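Local coordinates for uncharacterized protein (Kribbella flavida, PDB 5EVH) that is of unknown function but carries a SnoaL-like domain of the NTF2 clan, whose cone-shaped fold probably encloses a pocket for a small molecule, at residues T20-D25 against F57-V62; G33-H38 against G101-L106; A73-L78 against H95-D100; T84-H89 against T113-A118. All coordinates share one frame; numbering follows the deposited sequence. Where two conformers were deposited one is given.

Contact 1: residues T20-D25 against F57-V62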
loop_
_atom_site.group_PDB
_atom_site.type_symbol
_atom_site.label_atom_id
_atom_site.label_comp_id
_atom_site.label_asym_id
_atom_site.label_seq_id
_atom_site.Cartn_x
_atom_site.Cartn_y
_atom_site.Cartn_z
ATOM N N THR A 20 10.836 -10.677 7.997
ATOM C CA THR A 20 9.738 -11.577 8.339
ATOM C C THR A 20 10.295 -12.829 9.048
ATOM O O THR A 20 9.657 -13.334 9.973
ATOM C CB THR A 20 8.870 -11.943 7.093
ATOM O OG1 THR A 20 9.708 -12.521 6.087
ATOM C CG2 THR A 20 8.218 -10.670 6.477
ATOM N N GLY A 21 11.517 -13.296 8.717
ATOM C CA GLY A 21 12.026 -14.474 9.471
ATOM C C GLY A 21 12.629 -14.121 10.832
ATOM O O GLY A 21 13.238 -14.960 11.482
ATOM N N ARG A 22 12.543 -12.848 11.258
ATOM C CA ARG A 22 13.011 -12.404 12.597
ATOM C C ARG A 22 14.517 -12.552 12.756
ATOM O O ARG A 22 15.045 -12.718 13.871
ATOM C CB ARG A 22 12.295 -13.150 13.718
ATOM C CG ARG A 22 10.796 -13.004 13.601
ATOM C CD ARG A 22 10.096 -13.409 14.857
ATOM N NE ARG A 22 8.654 -13.367 14.599
ATOM C CZ ARG A 22 7.761 -13.571 15.555
ATOM N NH1 ARG A 22 8.199 -13.802 16.802
ATOM N NH2 ARG A 22 6.450 -13.513 15.286
ATOM N N ASP A 23 15.193 -12.446 11.625
ATOM C CA ASP A 23 16.632 -12.426 11.530
ATOM C C ASP A 23 17.027 -10.959 11.354
ATOM O O ASP A 23 17.407 -10.512 10.269
ATOM C CB ASP A 23 17.004 -13.333 10.378
ATOM C CG ASP A 23 18.489 -13.410 10.088
ATOM O OD1 ASP A 23 19.334 -12.914 10.865
ATOM O OD2 ASP A 23 18.774 -13.999 9.012
ATOM N N PHE A 24 16.957 -10.177 12.465
ATOM C CA PHE A 24 16.990 -8.720 12.335
ATOM C C PHE A 24 18.365 -8.172 12.074
ATOM O O PHE A 24 18.497 -7.143 11.404
ATOM C CB PHE A 24 16.503 -8.053 13.609
ATOM C CG PHE A 24 15.207 -8.501 13.985
ATOM C CD1 PHE A 24 14.159 -8.251 13.134
ATOM C CD2 PHE A 24 15.012 -9.204 15.195
ATOM C CE1 PHE A 24 12.904 -8.727 13.484
ATOM C CE2 PHE A 24 13.750 -9.675 15.589
ATOM C CZ PHE A 24 12.685 -9.459 14.732
ATOM N N ASP A 25 19.378 -8.738 12.711
ATOM C CA ASP A 25 20.720 -8.298 12.398
ATOM C C ASP A 25 20.965 -8.417 10.913
ATOM O O ASP A 25 21.573 -7.522 10.313
ATOM C CB ASP A 25 21.736 -9.110 13.179
ATOM C CG ASP A 25 21.724 -8.762 14.689
ATOM O OD1 ASP A 25 21.030 -7.777 15.083
ATOM O OD2 ASP A 25 22.421 -9.478 15.444
ATOM N N PHE A 57 7.219 -4.910 15.020
ATOM C CA PHE A 57 6.303 -5.256 13.931
ATOM C C PHE A 57 6.552 -6.689 13.512
ATOM O O PHE A 57 5.620 -7.519 13.464
ATOM C CB PHE A 57 6.522 -4.249 12.792
ATOM C CG PHE A 57 5.436 -4.193 11.725
ATOM C CD1 PHE A 57 4.410 -5.114 11.667
ATOM C CD2 PHE A 57 5.489 -3.174 10.750
ATOM C CE1 PHE A 57 3.431 -5.036 10.646
ATOM C CE2 PHE A 57 4.506 -3.080 9.727
ATOM C CZ PHE A 57 3.483 -4.003 9.685
ATOM N N SER A 58 7.816 -7.031 13.216
ATOM C CA SER A 58 8.046 -8.395 12.763
ATOM C C SER A 58 7.508 -9.394 13.788
ATOM O O SER A 58 6.936 -10.427 13.411
ATOM C CB SER A 58 9.525 -8.688 12.494
ATOM O OG SER A 58 9.616 -10.072 12.144
ATOM N N ARG A 59 7.683 -9.105 15.081
ATOM C CA ARG A 59 7.313 -10.073 16.117
ATOM C C ARG A 59 5.808 -10.192 16.371
ATOM O O ARG A 59 5.409 -10.997 17.214
ATOM C CB ARG A 59 7.982 -9.723 17.446
ATOM C CG ARG A 59 9.464 -9.895 17.449
ATOM C CD ARG A 59 9.934 -10.014 18.863
ATOM N NE ARG A 59 11.120 -9.207 19.080
ATOM C CZ ARG A 59 12.367 -9.647 18.945
ATOM N NH1 ARG A 59 12.614 -10.897 18.574
ATOM N NH2 ARG A 59 13.369 -8.821 19.186
ATOM N N ILE A 60 4.971 -9.363 15.756
ATOM C CA ILE A 60 3.541 -9.662 15.766
ATOM C C ILE A 60 3.154 -10.462 14.510
ATOM O O ILE A 60 2.045 -10.996 14.450
ATOM C CB ILE A 60 2.617 -8.421 15.868
ATOM C CG1 ILE A 60 2.555 -7.686 14.562
ATOM C CG2 ILE A 60 3.015 -7.492 17.048
ATOM C CD1 ILE A 60 1.672 -6.501 14.619
ATOM N N LEU A 61 4.054 -10.619 13.536
ATOM C CA LEU A 61 3.750 -11.396 12.329
ATOM C C LEU A 61 3.847 -12.901 12.587
ATOM O O LEU A 61 4.858 -13.377 13.120
ATOM C CB LEU A 61 4.762 -11.096 11.218
ATOM C CG LEU A 61 4.203 -10.312 10.070
ATOM C CD1 LEU A 61 3.779 -8.949 10.666
ATOM C CD2 LEU A 61 5.247 -10.205 8.978
ATOM N N VAL A 62 2.866 -13.660 12.098
ATOM C CA VAL A 62 2.924 -15.130 12.214
ATOM C C VAL A 62 2.797 -15.795 10.856
ATOM O O VAL A 62 2.724 -17.042 10.767
ATOM C CB VAL A 62 1.875 -15.674 13.197
ATOM C CG1 VAL A 62 2.139 -15.108 14.663
ATOM C CG2 VAL A 62 0.392 -15.312 12.732
HETATM O O HOH W 1 7.903 -12.418 11.956
HETATM O O HOH W 2 10.646 -13.683 18.268
#
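The guanidinium of Arg22 lies flat against the backbone of Arg59, whose CA sits 3.5 Å above the plane and over its centre. In that plane, at the rim, are the carbonyl of Leu61 and two waters. The Arg59 guanidinium is met over one face by CE2 of Phe24, offset from its centre. The planes of ring and guanidinium stand 78° apart, and the edge of the same ring also meets Ser58, with CE1 3.5 Å from Ser58 CB, while Arg22 O lies over one face of the ring, toward the rim. The Arg22 chain is extended from CG to NE, which carries NE across to the turn that follows helix 47-58. There Arg22 NH2 donates to Leu61 O at 2.7 Å, the acceptor only 6° out of the guanidinium plane. One water accepts from Arg22 NE at 2.9 Å and also bridges Thr20 O and Ser58 O. Ser58 OG, anti to its backbone N (chi1 176°), bonds to Trp19 O. An alanine in place of Phe24 would probably open a gap beside Ser58 CB and leave one face of the Arg59 guanidinium without its ring contact. The backbone of Arg22 closes helix 7-20 with a Schellman motif, and Ser58 to Leu61 form a type I turn, so the contact joins the link between helices 7-20 and 24-28 to the turn leading into strand 61-71. Leu61 O and two waters take up N-H groups of Arg22, and Glu55 forms a salt bridge with Arg59, which probably eases the nearness of two like charges, their NH1 atoms 5.6 Å apart.

Contact 2: residues G33-H38 against G101-L106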
loop_
_atom_site.group_PDB
_atom_site.type_symbol
_atom_site.label_atom_id
_atom_site.label_comp_id
_atom_site.label_asym_id
_atom_site.label_seq_id
_atom_site.Cartn_x
_atom_site.Cartn_y
_atom_site.Cartn_z
ATOM N N GLY A 33 22.263 3.793 7.499
ATOM C CA GLY A 33 22.265 4.482 8.801
ATOM C C GLY A 33 21.341 5.678 8.860
ATOM O O GLY A 33 20.756 5.982 9.916
ATOM N N GLY A 34 21.212 6.408 7.751
ATOM C CA GLY A 34 20.358 7.585 7.738
ATOM C C GLY A 34 18.994 7.310 7.089
ATOM O O GLY A 34 18.404 8.241 6.535
ATOM N N ILE A 35 18.470 6.066 7.132
ATOM C CA ILE A 35 17.196 5.764 6.466
ATOM C C ILE A 35 16.126 6.764 6.913
ATOM O O ILE A 35 16.086 7.202 8.071
ATOM C CB ILE A 35 16.746 4.315 6.760
ATOM C CG1 ILE A 35 15.416 3.960 6.016
ATOM C CG2 ILE A 35 16.682 4.115 8.293
ATOM C CD1 ILE A 35 15.151 2.454 5.979
ATOM N N VAL A 36 15.281 7.169 5.965
ATOM C CA VAL A 36 14.064 7.928 6.237
ATOM C C VAL A 36 12.904 6.995 5.953
ATOM O O VAL A 36 12.784 6.478 4.828
ATOM C CB VAL A 36 13.973 9.170 5.343
ATOM C CG1 VAL A 36 12.619 9.855 5.577
ATOM C CG2 VAL A 36 15.213 10.109 5.593
ATOM N N CYS A 37 12.057 6.755 6.962
ATOM C CA CYS A 37 10.921 5.844 6.820
ATOM C C CYS A 37 9.644 6.663 7.001
ATOM O O CYS A 37 9.510 7.405 7.975
ATOM C CB CYS A 37 10.988 4.683 7.835
ATOM S SG CYS A 37 9.507 3.634 7.763
ATOM N N HIS A 38 8.713 6.566 6.065
ATOM C CA HIS A 38 7.420 7.214 6.237
ATOM C C HIS A 38 6.435 6.086 6.472
ATOM O O HIS A 38 6.229 5.244 5.591
ATOM C CB HIS A 38 7.012 8.015 5.008
ATOM C CG HIS A 38 8.001 9.063 4.606
ATOM N ND1 HIS A 38 8.048 10.318 5.186
ATOM C CD2 HIS A 38 8.958 9.051 3.648
ATOM C CE1 HIS A 38 9.006 11.024 4.616
ATOM N NE2 HIS A 38 9.556 10.284 3.667
ATOM N N GLY A 101 23.195 -1.080 -2.248
ATOM C CA GLY A 101 22.788 -2.206 -1.410
ATOM C C GLY A 101 22.107 -1.845 -0.095
ATOM O O GLY A 101 21.852 -2.740 0.713
ATOM N N ARG A 102 21.896 -0.563 0.191
ATOM C CA ARG A 102 21.268 -0.134 1.441
ATOM C C ARG A 102 19.997 0.653 1.154
ATOM O O ARG A 102 19.981 1.499 0.240
ATOM C CB ARG A 102 22.198 0.750 2.246
ATOM C CG ARG A 102 23.570 0.090 2.530
ATOM C CD ARG A 102 23.580 -0.249 3.958
ATOM N NE ARG A 102 24.755 -0.972 4.386
ATOM C CZ ARG A 102 24.902 -1.457 5.623
ATOM N NH1 ARG A 102 23.917 -1.273 6.544
ATOM N NH2 ARG A 102 26.022 -2.135 5.938
ATOM N N ILE A 103 18.935 0.349 1.914
ATOM C CA ILE A 103 17.652 1.055 1.809
ATOM C C ILE A 103 17.814 2.429 2.444
ATOM O O ILE A 103 18.104 2.540 3.641
ATOM C CB ILE A 103 16.532 0.273 2.504
ATOM C CG1 ILE A 103 16.426 -1.116 1.799
ATOM C CG2 ILE A 103 15.185 1.114 2.490
ATOM C CD1 ILE A 103 15.556 -2.162 2.676
ATOM N N THR A 104 17.672 3.491 1.633
ATOM C CA THR A 104 17.848 4.844 2.166
ATOM C C THR A 104 16.516 5.545 2.391
ATOM O O THR A 104 16.478 6.533 3.139
ATOM C CB THR A 104 18.664 5.717 1.210
ATOM O OG1 THR A 104 17.926 5.735 -0.021
ATOM C CG2 THR A 104 20.042 5.155 0.974
ATOM N N GLN A 105 15.434 5.037 1.795
ATOM C CA GLN A 105 14.095 5.581 2.016
ATOM C C GLN A 105 13.099 4.457 1.927
ATOM O O GLN A 105 13.240 3.580 1.083
ATOM C CB GLN A 105 13.659 6.604 0.964
ATOM C CG GLN A 105 14.603 7.725 0.812
ATOM C CD GLN A 105 14.031 8.749 -0.105
ATOM O OE1 GLN A 105 14.599 9.035 -1.168
ATOM N NE2 GLN A 105 12.860 9.295 0.276
ATOM N N LEU A 106 12.071 4.504 2.768
ATOM C CA LEU A 106 11.095 3.423 2.833
ATOM C C LEU A 106 9.769 4.071 3.170
ATOM O O LEU A 106 9.667 4.706 4.228
ATOM C CB LEU A 106 11.487 2.393 3.896
ATOM C CG LEU A 106 10.660 1.085 3.804
ATOM C CD1 LEU A 106 11.496 -0.026 4.486
ATOM C CD2 LEU A 106 9.382 1.152 4.474
HETATM O O HOH W 3 18.231 8.521 3.790
#
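Ile35 holds CG1 anti to its backbone N (chi1 -178°), and chi2 (165°) extends CD1 beyond it, while Ile103 places CG2 anti to its own N; the two side chains lie side by side, pointing the same way, with Ile35 CD1 3.7 Å from Ile103 CG2. On the same face, Cys37 SG is 4.1 Å from Leu106 CD2. Phe50 of helix 47-58 packs on Ile35, Cys37 and Leu106. Val36 and Gln105 point to the other face, where Val36 also meets Arg43 and Asp45 of strand 42-45.

The backbones form the parallel pair of an otherwise antiparallel sheet, consistent with the NTF2-like fold, with Val36 opposite Gln105 and Cys37 opposite Leu106. Val36 N donates to Thr104 O at 3.1 Å from above the carbonyl plane, 41° out of it. The next two bonds, Leu106 N to Val36 O at 2.9 Å and His38 N to Leu106 O at 2.8 Å, come in the planes of their carbonyls. The change accompanies a classic beta bulge, in which Thr104 and Gln105 both face Thr97 of the neighbouring strand 92-99. Beside Gly34, one water donates to Gly34 O and, at 2.7 Å, to Thr104 O.

Thr104 O thus receives both a peptide N-H and a water proton, while CA-H of Ile35 also approaches it. Polar demand at the Gly34 end of this pairing is met partly by solvent, whereas the face of Ile35, Cys37 and Leu106 is packed against Phe50.

Contact 3: residues A73-L78 against H95-D100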
loop_
_atom_site.group_PDB
_atom_site.type_symbol
_atom_site.label_atom_id
_atom_site.label_comp_id
_atom_site.label_asym_id
_atom_site.label_seq_id
_atom_site.Cartn_x
_atom_site.Cartn_y
_atom_site.Cartn_z
ATOM N N ALA A 73 16.830 -0.120 -10.986
ATOM C CA ALA A 73 18.177 -0.098 -10.461
ATOM C C ALA A 73 18.202 0.515 -9.067
ATOM O O ALA A 73 19.042 0.129 -8.241
ATOM C CB ALA A 73 19.078 0.681 -11.416
ATOM N N THR A 74 17.283 1.458 -8.769
ATOM C CA THR A 74 17.379 2.160 -7.497
ATOM C C THR A 74 16.098 2.176 -6.674
ATOM O O THR A 74 16.136 2.663 -5.531
ATOM C CB THR A 74 17.828 3.608 -7.724
ATOM O OG1 THR A 74 16.858 4.280 -8.535
ATOM C CG2 THR A 74 19.268 3.655 -8.377
ATOM N N THR A 75 14.967 1.724 -7.209
ATOM C CA THR A 75 13.750 1.711 -6.395
ATOM C C THR A 75 13.045 0.396 -6.578
ATOM O O THR A 75 13.217 -0.294 -7.599
ATOM C CB THR A 75 12.738 2.825 -6.736
ATOM O OG1 THR A 75 12.273 2.654 -8.070
ATOM C CG2 THR A 75 13.346 4.248 -6.526
ATOM N N ALA A 76 12.208 0.070 -5.587
ATOM C CA ALA A 76 11.448 -1.146 -5.614
ATOM C C ALA A 76 10.091 -0.847 -5.008
ATOM O O ALA A 76 9.936 0.043 -4.155
ATOM C CB ALA A 76 12.165 -2.301 -4.843
ATOM N N LEU A 77 9.120 -1.652 -5.407
ATOM C CA LEU A 77 7.765 -1.506 -4.922
ATOM C C LEU A 77 7.244 -2.915 -4.652
ATOM O O LEU A 77 7.308 -3.797 -5.529
ATOM C CB LEU A 77 6.918 -0.765 -5.996
ATOM C CG LEU A 77 5.521 -0.335 -5.575
ATOM C CD1 LEU A 77 5.592 0.694 -4.387
ATOM C CD2 LEU A 77 4.780 0.314 -6.799
ATOM N N LEU A 78 6.745 -3.150 -3.450
ATOM C CA LEU A 78 6.207 -4.483 -3.205
ATOM C C LEU A 78 4.979 -4.428 -2.321
ATOM O O LEU A 78 4.734 -3.447 -1.598
ATOM C CB LEU A 78 7.201 -5.398 -2.567
ATOM C CG LEU A 78 8.066 -4.891 -1.482
ATOM C CD1 LEU A 78 7.521 -5.592 -0.310
ATOM C CD2 LEU A 78 9.379 -5.498 -1.790
ATOM N N HIS A 95 7.428 1.151 -0.657
ATOM C CA HIS A 95 8.162 1.756 -1.744
ATOM C C HIS A 95 9.563 2.011 -1.196
ATOM O O HIS A 95 9.702 2.743 -0.203
ATOM C CB HIS A 95 7.505 3.060 -2.187
ATOM C CG HIS A 95 8.311 3.808 -3.220
ATOM N ND1 HIS A 95 8.391 5.187 -3.245
ATOM C CD2 HIS A 95 9.028 3.372 -4.300
ATOM C CE1 HIS A 95 9.142 5.575 -4.274
ATOM N NE2 HIS A 95 9.566 4.489 -4.915
ATOM N N LEU A 96 10.589 1.402 -1.794
ATOM C CA LEU A 96 11.953 1.462 -1.247
ATOM C C LEU A 96 12.875 2.162 -2.231
ATOM O O LEU A 96 12.800 1.937 -3.443
ATOM C CB LEU A 96 12.530 0.057 -0.989
ATOM C CG LEU A 96 11.699 -0.796 -0.028
ATOM C CD1 LEU A 96 10.670 -1.571 -0.834
ATOM C CD2 LEU A 96 12.608 -1.721 0.770
ATOM N N THR A 97 13.774 2.978 -1.703
ATOM C CA THR A 97 14.882 3.518 -2.480
ATOM C C THR A 97 16.148 2.875 -1.974
ATOM O O THR A 97 16.381 2.837 -0.761
ATOM C CB THR A 97 14.982 5.049 -2.278
ATOM O OG1 THR A 97 13.709 5.602 -2.631
ATOM C CG2 THR A 97 16.085 5.662 -3.083
ATOM N N VAL A 98 17.017 2.438 -2.887
ATOM C CA VAL A 98 18.163 1.619 -2.496
ATOM C C VAL A 98 19.392 2.176 -3.189
ATOM O O VAL A 98 19.365 2.360 -4.409
ATOM C CB VAL A 98 17.966 0.147 -2.904
ATOM C CG1 VAL A 98 19.263 -0.647 -2.570
ATOM C CG2 VAL A 98 16.646 -0.437 -2.242
ATOM N N HIS A 99 20.452 2.463 -2.424
ATOM C CA HIS A 99 21.716 2.944 -2.987
ATOM C C HIS A 99 22.819 2.072 -2.441
ATOM O O HIS A 99 22.911 1.877 -1.224
ATOM C CB HIS A 99 21.976 4.417 -2.670
ATOM C CG HIS A 99 20.995 5.322 -3.353
ATOM N ND1 HIS A 99 20.900 5.407 -4.731
ATOM C CD2 HIS A 99 20.013 6.124 -2.858
ATOM C CE1 HIS A 99 19.923 6.241 -5.051
ATOM N NE2 HIS A 99 19.376 6.699 -3.936
ATOM N N ASP A 100 23.589 1.487 -3.357
ATOM C CA ASP A 100 24.723 0.643 -3.024
ATOM C C ASP A 100 24.330 -0.427 -2.011
ATOM O O ASP A 100 25.001 -0.634 -1.007
ATOM C CB ASP A 100 25.907 1.495 -2.527
HETATM O O HOH W 4 20.313 0.399 -6.220
HETATM O O HOH W 5 9.736 3.903 -7.885
#
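Antiparallel pairing of strands 75-84 and 92-99 makes this contact, at the end of a beta hairpin away from its connecting loop. Ala76 and Leu96 are the hydrogen-bonded pair: Ala76 N donates to Leu96 O at 2.9 Å, and Leu96 N returns a nearly straight bond to Ala76 O at 2.8 Å, with 173° at the hydrogen. Val98 N to Thr74 O continues the series. Thr75 with Thr97 and Leu77 with His95 are non-hydrogen-bonded pairs, and their side chains share one face.

On that face, with His95 CG anti to the backbone N (chi1 174°), the ring lies with its edge near Ala76 O, CD2 at 3.5 Å, while Leu77 CD1 packs on His95 CB at 3.8 Å. A water joins Thr75 OG1 and His95 NE2, 3.0 Å from the latter. Phe70 of the second subunit packs on Thr75, and Ser68 of that subunit packs on Leu77 and His95, so this side contributes to the dimer interface.

The reverse face is apolar. Leu96 CD1 lies 4.3 Å from Ala76 CB and 4.2 Å from Leu78 CD2, and all three residues meet Ala12 of helix 7-20. A curved sheet with helices packed against one face and a partner subunit against the other is characteristic of the dimeric alpha+beta cone of the NTF2-like fold.

Contact 4: residues T84-H89 against T113-A118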
loop_
_atom_site.group_PDB
_atom_site.type_symbol
_atom_site.label_atom_id
_atom_site.label_comp_id
_atom_site.label_asym_id
_atom_site.label_seq_id
_atom_site.Cartn_x
_atom_site.Cartn_y
_atom_site.Cartn_z
ATOM N N THR A 84 -1.489 -11.953 11.595
ATOM C CA THR A 84 -1.174 -11.652 13.000
ATOM C C THR A 84 -2.226 -12.333 13.867
ATOM O O THR A 84 -3.248 -12.815 13.357
ATOM C CB THR A 84 -1.165 -10.106 13.277
ATOM O OG1 THR A 84 -2.509 -9.616 13.249
ATOM C CG2 THR A 84 -0.341 -9.341 12.194
ATOM N N VAL A 85 -1.983 -12.385 15.194
ATOM C CA VAL A 85 -2.993 -12.944 16.103
ATOM C C VAL A 85 -4.273 -12.117 16.118
ATOM O O VAL A 85 -5.352 -12.693 15.873
ATOM C CB VAL A 85 -2.399 -13.188 17.502
ATOM C CG1 VAL A 85 -3.551 -13.536 18.513
ATOM C CG2 VAL A 85 -1.451 -14.383 17.398
ATOM N N PRO A 86 -4.236 -10.791 16.352
ATOM C CA PRO A 86 -5.498 -10.036 16.414
ATOM C C PRO A 86 -6.136 -9.805 15.071
ATOM O O PRO A 86 -7.372 -9.725 14.991
ATOM C CB PRO A 86 -5.086 -8.708 17.071
ATOM C CG PRO A 86 -3.614 -8.546 16.757
ATOM C CD PRO A 86 -3.054 -9.962 16.722
ATOM N N VAL A 87 -5.344 -9.757 14.007
ATOM C CA VAL A 87 -5.860 -9.411 12.695
ATOM C C VAL A 87 -5.423 -10.498 11.721
ATOM O O VAL A 87 -4.233 -10.570 11.399
ATOM C CB VAL A 87 -5.346 -8.020 12.266
ATOM C CG1 VAL A 87 -5.868 -7.675 10.859
ATOM C CG2 VAL A 87 -5.727 -6.919 13.390
ATOM N N PRO A 88 -6.363 -11.280 11.179
ATOM C CA PRO A 88 -5.996 -12.439 10.328
ATOM C C PRO A 88 -5.198 -12.059 9.110
ATOM O O PRO A 88 -4.276 -12.803 8.725
ATOM C CB PRO A 88 -7.359 -13.015 9.903
ATOM C CG PRO A 88 -8.342 -12.480 10.884
ATOM C CD PRO A 88 -7.819 -11.157 11.383
ATOM N N HIS A 89 -5.531 -10.921 8.481
ATOM C CA HIS A 89 -4.855 -10.443 7.258
ATOM C C HIS A 89 -4.632 -8.955 7.379
ATOM O O HIS A 89 -5.597 -8.196 7.497
ATOM C CB HIS A 89 -5.684 -10.718 6.006
ATOM C CG HIS A 89 -5.751 -12.175 5.681
ATOM N ND1 HIS A 89 -4.688 -12.840 5.080
ATOM C CD2 HIS A 89 -6.683 -13.111 5.974
ATOM C CE1 HIS A 89 -5.010 -14.121 4.943
ATOM N NE2 HIS A 89 -6.203 -14.314 5.505
ATOM N N THR A 113 -6.635 0.471 11.189
ATOM C CA THR A 113 -7.947 0.375 11.827
ATOM C C THR A 113 -8.191 -0.984 12.465
ATOM O O THR A 113 -8.610 -1.022 13.640
ATOM C CB THR A 113 -9.039 0.760 10.816
ATOM O OG1 THR A 113 -8.831 2.128 10.451
ATOM C CG2 THR A 113 -10.453 0.638 11.414
ATOM N N PRO A 114 -7.940 -2.107 11.790
ATOM C CA PRO A 114 -8.273 -3.400 12.390
ATOM C C PRO A 114 -7.561 -3.626 13.700
ATOM O O PRO A 114 -8.130 -4.246 14.617
ATOM C CB PRO A 114 -7.807 -4.419 11.310
ATOM C CG PRO A 114 -7.923 -3.671 10.041
ATOM C CD PRO A 114 -7.441 -2.268 10.414
ATOM N N PHE A 115 -6.318 -3.145 13.816
ATOM C CA PHE A 115 -5.572 -3.315 15.057
ATOM C C PHE A 115 -6.206 -2.496 16.173
ATOM O O PHE A 115 -6.515 -3.019 17.258
ATOM C CB PHE A 115 -4.112 -2.943 14.840
ATOM C CG PHE A 115 -3.399 -3.840 13.855
ATOM C CD1 PHE A 115 -2.785 -5.045 14.299
ATOM C CD2 PHE A 115 -3.382 -3.545 12.493
ATOM C CE1 PHE A 115 -2.117 -5.889 13.414
ATOM C CE2 PHE A 115 -2.706 -4.361 11.602
ATOM C CZ PHE A 115 -2.086 -5.571 12.044
ATOM N N GLU A 116 -6.470 -1.223 15.893
ATOM C CA GLU A 116 -7.112 -0.365 16.880
ATOM C C GLU A 116 -8.467 -0.931 17.315
ATOM O O GLU A 116 -8.805 -0.912 18.507
ATOM C CB GLU A 116 -7.231 1.031 16.259
ATOM C CG GLU A 116 -7.880 2.093 17.141
ATOM C CD GLU A 116 -7.895 3.452 16.406
ATOM O OE1 GLU A 116 -7.127 3.570 15.394
ATOM O OE2 GLU A 116 -8.678 4.369 16.805
ATOM N N GLN A 117 -9.252 -1.470 16.372
ATOM C CA GLN A 117 -10.543 -2.070 16.719
ATOM C C GLN A 117 -10.365 -3.292 17.611
ATOM O O GLN A 117 -11.059 -3.453 18.627
ATOM C CB GLN A 117 -11.305 -2.475 15.456
ATOM C CG GLN A 117 -11.940 -1.282 14.804
ATOM C CD GLN A 117 -12.460 -1.548 13.421
ATOM O OE1 GLN A 117 -12.169 -2.584 12.789
ATOM N NE2 GLN A 117 -13.213 -0.576 12.904
ATOM N N ALA A 118 -9.453 -4.185 17.232
ATOM C CA ALA A 118 -9.167 -5.330 18.087
ATOM C C ALA A 118 -8.705 -4.879 19.476
ATOM O O ALA A 118 -9.103 -5.463 20.491
ATOM C CB ALA A 118 -8.121 -6.238 17.412
#
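Val87 O is gripped twice by Thr84, which faces Phe115 across this contact: Thr84 OG1 donates to it at 2.7 Å and Thr84 N at 3.1 Å, both from the same face of the carbonyl plane. The pair of hydrogen bonds closes the loop between strands 75-84 and 92-99 of the NTF2-like fold into a compact turn, against which the C-terminal helix 113-124 rests. With no hydrogen bond across the segments, the helix is held by apolar surfaces. Thr84 and the Phe115 ring reach toward each other tip to tip, OG1 lying 3.8 Å from CE1. Replacing Thr84 by an alanine would probably leave Val87 O with one fewer donor and open a small gap at the tip of the Phe115 ring. Pro86 CB meets Ala118 CB at 3.9 Å, one turn along the helix from Pro114. Ile60 also packs on both Thr84 and Phe115, while Arg112 of the second subunit reaches Pro114. Val87 is wedged between Pro114 and Phe115: its CG1, anti to the backbone N (chi1 179°), touches Pro114 CB at 3.8 Å. Its other methyl, CG2, makes a CH-pi contact over the face of the Phe115 ring, 3.7 Å from the centroid and 16° off the ring normal.

In the fold
Contacts 2 and 3 are neighbours within one curved sheet, their strands joined through the hairpin of 92-99 and 102-109; Thr104 N and Gln105 O probably bond to Thr97 across the bulge. Both rest on regular backbone pairing, parallel in contact 2 and antiparallel in contact 3, and their buried side is the face toward the helices. Contacts 1 and 4 instead join loops and helix ends: contact 1 relies on arginine, carbonyls and water, contact 4 on apolar packing. These two meet where Ile60 reaches Thr84 and Phe115. All are partly buried, but Arg22 and Arg59 of contact 1 and Pro86 of contact 4 are exposed. Contact 4, whose centre is about 17 Å from the centre of the chain, is the most peripheral.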